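Local structure of 457aa long hypothetical protein (Pyrococcus horikoshii, 2CSU) at residues N7-I11 with Y34-K38; F28-K32 with V49-K53; A234-G238 with W258-E262. The protein is of unknown function but combines a Rossmann-like CoA-binding domain with a flavodoxin-like domain and a ligase-CoA domain of the succinyl-CoA ligase type. All blocks are in the same frame, centred on the assembly; numbering follows the deposited sequence.

Contact 1 (N7-I11 with Y34-K38); sequences NPKGI and YKKGK
Three hydrogen bonds define the geometry. Ile11 N donates to Lys38 O at 2.8 Å with an almost straight N-H...O angle of 171°. The phenolic OH of Tyr34 donates to Pro8 O, also at 2.8 Å, and Lys38 N reaches Lys9 O at 3.3 Å and 152°. The two backbone bonds lie on either side of Gly10, so Gly10 and Lys38 form a parallel bridge with a CA-CA distance of 4.9 Å; Lys9 CA and Gly37 CA, one residue earlier on each segment, are 4.5 Å apart. Gly10 CA adds a CA-H...O contact to Lys38 O, 3.4 Å.

Gly10 (phi/psi -153/119), Ile11 (-113/133), Gly37 (-171/160) and Lys38 (-84/141) are extended, whereas Lys35 (-116/-4) and Lys36 (-75/5) are not, so the chain bends before Gly37. A CB modelled on Gly37 would fall 2.6 Å from Pro8 O, a clash, so a side chain at Gly37 would not fit at this separation.

Tyr34, with chi1 t and chi2 near 72°, directs its CA-CB bond toward 7-11. Pro8 O lies at the ring edge, near its plane, while Pro8 CG sits 4.2 Å from Tyr34 CZ. Ile11, in the mt rotamer, brings CD1 to 3.8 Å from Tyr34 CD2.

The arrangement is the start of the first parallel strand pair of a Rossmann-like fold, joined by a beta-alpha-beta crossover through helix 23-31. Strand 38-42 is an outermost strand of the sheet in this chain; strand 10-14 lies between it and 67-70, with Asp66 bonded to Lys9 N and Gly10 N, and Leu139 of strand 139-142 covers Pro8, Ile11 and Tyr34.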
# COMPACT_ATOMS: atom_id res chain seq x y z
N ASN A 7 28.53 -7.12 -12.91
CA ASN A 7 29.69 -6.24 -12.82
C ASN A 7 30.52 -6.39 -14.09
O ASN A 7 31.71 -6.72 -14.05
CB ASN A 7 30.50 -6.60 -11.56
CG ASN A 7 29.84 -6.07 -10.28
OD1 ASN A 7 29.62 -4.87 -10.15
ND2 ASN A 7 29.52 -6.97 -9.34
N PRO A 8 29.90 -6.15 -15.26
CA PRO A 8 30.58 -6.26 -16.56
C PRO A 8 31.59 -5.14 -16.82
O PRO A 8 31.39 -4.00 -16.40
CB PRO A 8 29.43 -6.25 -17.55
CG PRO A 8 28.43 -5.34 -16.89
CD PRO A 8 28.48 -5.77 -15.44
N LYS A 9 32.66 -5.48 -17.52
CA LYS A 9 33.72 -4.54 -17.86
C LYS A 9 33.53 -3.98 -19.26
O LYS A 9 34.11 -2.94 -19.61
CB LYS A 9 35.09 -5.22 -17.75
CG LYS A 9 35.23 -6.10 -16.51
CD LYS A 9 36.69 -6.28 -16.10
CE LYS A 9 37.27 -7.60 -16.59
NZ LYS A 9 38.75 -7.51 -16.74
N GLY A 10 32.72 -4.67 -20.05
CA GLY A 10 32.44 -4.25 -21.41
C GLY A 10 31.08 -4.77 -21.83
O GLY A 10 30.86 -5.99 -21.86
N ILE A 11 30.17 -3.86 -22.15
CA ILE A 11 28.83 -4.24 -22.56
C ILE A 11 28.53 -3.93 -24.01
O ILE A 11 28.79 -2.83 -24.48
CB ILE A 11 27.74 -3.52 -21.73
CG1 ILE A 11 28.00 -3.70 -20.23
CG2 ILE A 11 26.37 -4.04 -22.11
CD1 ILE A 11 27.00 -2.97 -19.36
N TYR A 34 25.90 3.78 -16.83
CA TYR A 34 26.86 2.80 -16.35
C TYR A 34 28.29 3.16 -16.75
O TYR A 34 28.69 3.09 -17.91
CB TYR A 34 26.47 1.44 -16.92
CG TYR A 34 27.32 0.37 -16.34
CD1 TYR A 34 27.15 -0.01 -15.01
CD2 TYR A 34 28.33 -0.22 -17.11
CE1 TYR A 34 27.98 -0.98 -14.46
CE2 TYR A 34 29.16 -1.17 -16.55
CZ TYR A 34 28.99 -1.55 -15.23
OH TYR A 34 29.81 -2.51 -14.67
N LYS A 35 29.08 3.59 -15.74
CA LYS A 35 30.43 4.06 -16.02
C LYS A 35 31.53 3.19 -15.38
O LYS A 35 32.72 3.42 -15.53
CB LYS A 35 30.55 5.49 -15.49
CG LYS A 35 29.30 6.31 -15.80
CD LYS A 35 29.50 7.24 -17.00
CE LYS A 35 28.47 8.37 -17.04
NZ LYS A 35 27.66 8.27 -18.25
N LYS A 36 31.09 2.18 -14.60
CA LYS A 36 32.07 1.26 -14.04
C LYS A 36 32.58 0.30 -15.12
O LYS A 36 33.32 -0.65 -14.87
CB LYS A 36 31.43 0.49 -12.89
CG LYS A 36 32.19 0.69 -11.58
CD LYS A 36 32.06 -0.50 -10.64
CE LYS A 36 32.68 -0.22 -9.27
NZ LYS A 36 32.63 -1.44 -8.46
N GLY A 37 32.11 0.55 -16.35
CA GLY A 37 32.53 -0.26 -17.50
C GLY A 37 32.03 0.39 -18.79
O GLY A 37 31.13 1.21 -18.80
N LYS A 38 32.68 0.01 -19.91
CA LYS A 38 32.33 0.63 -21.19
C LYS A 38 31.12 -0.03 -21.84
O LYS A 38 30.95 -1.24 -21.80
CB LYS A 38 33.55 0.53 -22.11
CG LYS A 38 34.71 1.42 -21.64
CD LYS A 38 36.08 0.81 -21.96
CE LYS A 38 37.16 1.21 -20.95
NZ LYS A 38 37.85 2.41 -21.43

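Contact 2 (F28-K32 with V49-K53); sequences FKNLK and VQGVK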
# COMPACT_ATOMS: atom_id res chain seq x y z
N PHE A 28 19.92 1.08 -24.35
CA PHE A 28 21.17 1.83 -24.42
C PHE A 28 21.07 3.12 -23.59
O PHE A 28 22.02 3.56 -22.96
CB PHE A 28 21.43 2.17 -25.89
CG PHE A 28 22.82 2.71 -26.04
CD1 PHE A 28 23.91 1.89 -25.77
CD2 PHE A 28 23.01 4.01 -26.47
CE1 PHE A 28 25.20 2.39 -25.93
CE2 PHE A 28 24.30 4.50 -26.64
CZ PHE A 28 25.40 3.69 -26.37
N LYS A 29 19.88 3.74 -23.65
CA LYS A 29 19.65 4.94 -22.87
C LYS A 29 19.93 4.70 -21.39
O LYS A 29 20.60 5.47 -20.71
CB LYS A 29 18.19 5.36 -23.05
CG LYS A 29 17.66 6.15 -21.86
CD LYS A 29 16.75 7.30 -22.28
CE LYS A 29 15.27 7.00 -22.01
NZ LYS A 29 14.49 7.17 -23.24
N ASN A 30 19.36 3.60 -20.88
CA ASN A 30 19.58 3.27 -19.48
C ASN A 30 21.05 2.96 -19.19
O ASN A 30 21.56 3.23 -18.12
CB ASN A 30 18.71 2.06 -19.14
CG ASN A 30 17.26 2.48 -19.08
OD1 ASN A 30 16.92 3.53 -18.54
ND2 ASN A 30 16.40 1.62 -19.64
N LEU A 31 21.76 2.32 -20.12
CA LEU A 31 23.14 1.96 -19.86
C LEU A 31 24.11 3.14 -19.97
O LEU A 31 25.31 2.98 -19.71
CB LEU A 31 23.58 0.83 -20.80
CG LEU A 31 22.89 -0.50 -20.46
CD1 LEU A 31 23.32 -1.60 -21.43
CD2 LEU A 31 23.23 -0.89 -19.03
N LYS A 32 23.60 4.31 -20.34
CA LYS A 32 24.49 5.46 -20.42
C LYS A 32 24.93 5.90 -19.02
O LYS A 32 25.88 6.66 -18.83
CB LYS A 32 23.74 6.59 -21.11
CG LYS A 32 23.53 6.33 -22.60
CD LYS A 32 24.34 7.28 -23.48
CE LYS A 32 23.57 8.55 -23.83
NZ LYS A 32 24.18 9.20 -24.99
N VAL A 49 24.75 6.07 -32.14
CA VAL A 49 23.47 5.86 -31.49
C VAL A 49 23.44 6.72 -30.25
O VAL A 49 24.30 6.60 -29.38
CB VAL A 49 23.26 4.37 -31.11
CG1 VAL A 49 21.98 4.23 -30.29
CG2 VAL A 49 23.15 3.53 -32.36
N GLN A 50 22.44 7.59 -30.19
CA GLN A 50 22.30 8.47 -29.05
C GLN A 50 23.61 9.21 -28.76
O GLN A 50 23.98 9.42 -27.60
CB GLN A 50 21.81 7.66 -27.83
CG GLN A 50 20.33 7.30 -27.96
CD GLN A 50 19.84 6.34 -26.89
OE1 GLN A 50 19.94 6.62 -25.69
NE2 GLN A 50 19.30 5.20 -27.32
N GLY A 51 24.30 9.59 -29.83
CA GLY A 51 25.54 10.34 -29.70
C GLY A 51 26.80 9.52 -29.49
O GLY A 51 27.89 10.10 -29.40
N VAL A 52 26.66 8.20 -29.40
CA VAL A 52 27.81 7.34 -29.20
C VAL A 52 28.16 6.52 -30.44
O VAL A 52 27.29 5.98 -31.14
CB VAL A 52 27.58 6.37 -28.01
CG1 VAL A 52 28.80 5.48 -27.81
CG2 VAL A 52 27.32 7.16 -26.73
N LYS A 53 29.46 6.46 -30.72
CA LYS A 53 30.00 5.69 -31.85
C LYS A 53 29.47 4.28 -31.79
O LYS A 53 29.62 3.58 -30.80
CB LYS A 53 31.57 5.64 -31.84
CG LYS A 53 32.22 5.18 -33.19
CD LYS A 53 33.47 4.26 -33.09
CE LYS A 53 34.13 3.91 -34.46
NZ LYS A 53 35.53 4.37 -34.50
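Phe28 presents its ring to the 49-53 hairpin, touching three residues: CE2 lies 3.5 Å from Val49 O, CD2 is 4.0 Å from Val49 CG1, CZ is 3.8 Å from Val52 CB, and CD2 is 4.0 Å from Gln50 CD. Gln50 CD and Val52 CB approach the ring edge near its plane. The t rotamer of chi1 carries the ring off the helix into this position.

The tip it meets is a type I' turn from Val49 to Val52. Gln50 (51/38) and Gly51 (85/-2) both have positive phi, and a CB on Gly51 would be jammed against the preceding carbonyl oxygen. Val49 N to Val52 O (2.7 Å) and Val52 N to Val49 O (2.9 Å) make a hydrogen-bonded pair, the signature of a tight two-residue beta hairpin.

Lys32 supplies the hydrogen bond between the segments, its NZ donating to Gln50 O at 2.6 Å. Gln50 in turn points its side chain at the helix, with OE1 3.3 Å from Lys29 CA, while its NE2 is bonded to Ser17 O and Tyr25 O. The ammonium group of Lys29 pairs instead with Glu26.

The hairpin 48-53 thus rests against the C-terminal part of helix 23-31, just beyond strand 38-42, whose Pro41 touches both Phe28 and Val52; Val13 of strand 10-14 also packs against Phe28.

Contact 3 (A234-G238 with W258-E262); sequences ALKAG and WKIYE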
# COMPACT_ATOMS: atom_id res chain seq x y z
N ALA A 234 9.82 -16.35 -1.31
CA ALA A 234 9.15 -16.67 -2.57
C ALA A 234 7.65 -16.42 -2.58
O ALA A 234 6.93 -16.81 -1.67
CB ALA A 234 9.41 -18.12 -2.95
N LEU A 235 7.20 -15.75 -3.64
CA LEU A 235 5.78 -15.47 -3.86
C LEU A 235 5.45 -16.39 -5.03
O LEU A 235 5.92 -16.18 -6.15
CB LEU A 235 5.57 -13.99 -4.25
CG LEU A 235 4.17 -13.61 -4.79
CD1 LEU A 235 3.09 -13.97 -3.77
CD2 LEU A 235 4.13 -12.11 -5.12
N LYS A 236 4.68 -17.44 -4.76
CA LYS A 236 4.31 -18.42 -5.78
C LYS A 236 2.90 -18.15 -6.31
O LYS A 236 1.92 -18.09 -5.58
CB LYS A 236 4.37 -19.82 -5.17
CG LYS A 236 3.83 -20.89 -6.12
CD LYS A 236 4.84 -21.28 -7.20
CE LYS A 236 4.32 -22.40 -8.11
NZ LYS A 236 3.37 -21.86 -9.08
N ALA A 237 2.83 -17.95 -7.64
CA ALA A 237 1.53 -17.68 -8.26
C ALA A 237 0.81 -18.98 -8.62
O ALA A 237 1.40 -19.96 -9.07
CB ALA A 237 1.77 -16.86 -9.53
N GLY A 238 -0.51 -18.98 -8.38
CA GLY A 238 -1.31 -20.13 -8.79
C GLY A 238 -2.05 -20.76 -7.60
O GLY A 238 -2.07 -20.24 -6.49
N TRP A 258 0.35 -26.03 -6.51
CA TRP A 258 0.65 -24.90 -5.64
C TRP A 258 0.78 -25.32 -4.18
O TRP A 258 1.49 -24.72 -3.39
CB TRP A 258 -0.47 -23.87 -5.80
CG TRP A 258 -0.22 -22.71 -4.92
CD1 TRP A 258 0.55 -21.57 -5.22
CD2 TRP A 258 -0.72 -22.52 -3.57
NE1 TRP A 258 0.59 -20.68 -4.20
CE2 TRP A 258 -0.23 -21.27 -3.11
CE3 TRP A 258 -1.53 -23.29 -2.73
CZ2 TRP A 258 -0.55 -20.83 -1.84
CZ3 TRP A 258 -1.85 -22.84 -1.46
CH2 TRP A 258 -1.35 -21.60 -1.01
N LYS A 259 0.00 -26.36 -3.82
CA LYS A 259 0.01 -26.83 -2.44
C LYS A 259 1.35 -27.47 -2.07
O LYS A 259 1.96 -27.18 -1.04
CB LYS A 259 -1.12 -27.85 -2.28
CG LYS A 259 -1.73 -27.81 -0.87
CD LYS A 259 -0.83 -28.48 0.17
CE LYS A 259 -1.40 -28.35 1.59
NZ LYS A 259 -0.46 -28.94 2.55
N ILE A 260 1.79 -28.42 -2.92
CA ILE A 260 3.01 -29.11 -2.64
C ILE A 260 4.24 -28.16 -2.73
O ILE A 260 5.25 -28.34 -2.07
CB ILE A 260 3.06 -30.26 -3.66
CG1 ILE A 260 4.27 -31.17 -3.38
CG2 ILE A 260 3.22 -29.69 -5.08
CD1 ILE A 260 4.09 -32.01 -2.12
N TYR A 261 4.10 -27.15 -3.61
CA TYR A 261 5.18 -26.18 -3.77
C TYR A 261 5.49 -25.46 -2.46
O TYR A 261 6.64 -25.26 -2.08
CB TYR A 261 4.76 -25.17 -4.84
CG TYR A 261 5.51 -25.42 -6.10
CD1 TYR A 261 4.99 -26.29 -7.05
CD2 TYR A 261 6.72 -24.78 -6.33
CE1 TYR A 261 5.69 -26.52 -8.23
CE2 TYR A 261 7.42 -25.01 -7.51
CZ TYR A 261 6.91 -25.88 -8.45
OH TYR A 261 7.59 -26.11 -9.63
N GLU A 262 4.42 -25.01 -1.78
CA GLU A 262 4.60 -24.30 -0.53
C GLU A 262 5.33 -25.16 0.51
O GLU A 262 6.29 -24.74 1.14
CB GLU A 262 3.22 -23.89 -0.00
CG GLU A 262 2.40 -23.14 -1.05
CD GLU A 262 2.87 -21.71 -1.15
OE1 GLU A 262 2.49 -20.91 -0.31
OE2 GLU A 262 3.63 -21.41 -2.07
O HOH W 1 3.12 -18.05 -2.30
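Strand 234-236 and helix 258-262 run antiparallel, at 168° between their N-to-C directions, with the short axes 10.2 Å apart at closest approach. The backbones come nearest beyond strand 234-236, where Gly238 CA is 6.0 Å from Trp258 CA. Gly238 has a phi of 122°, at which a CB would collide with the carbonyl oxygen of Ala237.

Lys236 has the largest share of the buried surface (93 Å²). Its carbonyl oxygen accepts a hydrogen bond from Trp258 NE1 (3.2 Å, 143°) and lies at the edge of the indole, near its plane. Gly238 O sits over one face of the same ring, 3.2 Å from Trp258 CD1. The aliphatic part of Lys236 fills the space between the two aromatic residues: CG is 3.5 Å from Trp258 CD1, and CE makes a CH-pi contact over the face of Tyr261, 3.9 Å from the ring centroid and 13° off its normal. Lys236 NZ, 5.1 Å from that centroid, can add at most a weak cation-pi attraction; its firm partners are Ala237 O at 2.7 Å and Glu211 O. Water 1 accepts from Lys236 N at 3.0 Å and donates only weakly to Glu262 OE2, 3.4 Å away.

This is strand-to-helix packing in a beta-alpha-beta crossover of the flavodoxin-like domain. Strand 232-236 runs parallel between strands 205-210 and 271-273; helix 258-267, after the unmodelled residues 239-256, leads to the latter. Helix 276-283 packs on Leu235, and Val307 of the second subunit on Ala237.

How the contacts relate
Contacts 1 and 2 belong to the same Rossmann-like CoA-binding domain. Their centres are 13 Å apart, their segments alternate along the chain, and they touch where Ile11 CG2 meets Leu31 CD1 at 4.0 Å. Strand 10-14, helix 23-31 and strand 38-42 are consecutive elements around which both contacts form, and hairpin 48-53 follows them in sequence. Contact 3 comes later, in the flavodoxin-like domain and on a different sheet; its centre is about 37 Å from that of contact 1 and 40 Å from that of contact 2, with nearest atoms about 23 Å apart in both cases. Contacts 1 and 3 each lie in a strand-helix-strand connection between parallel strands, one in each domain.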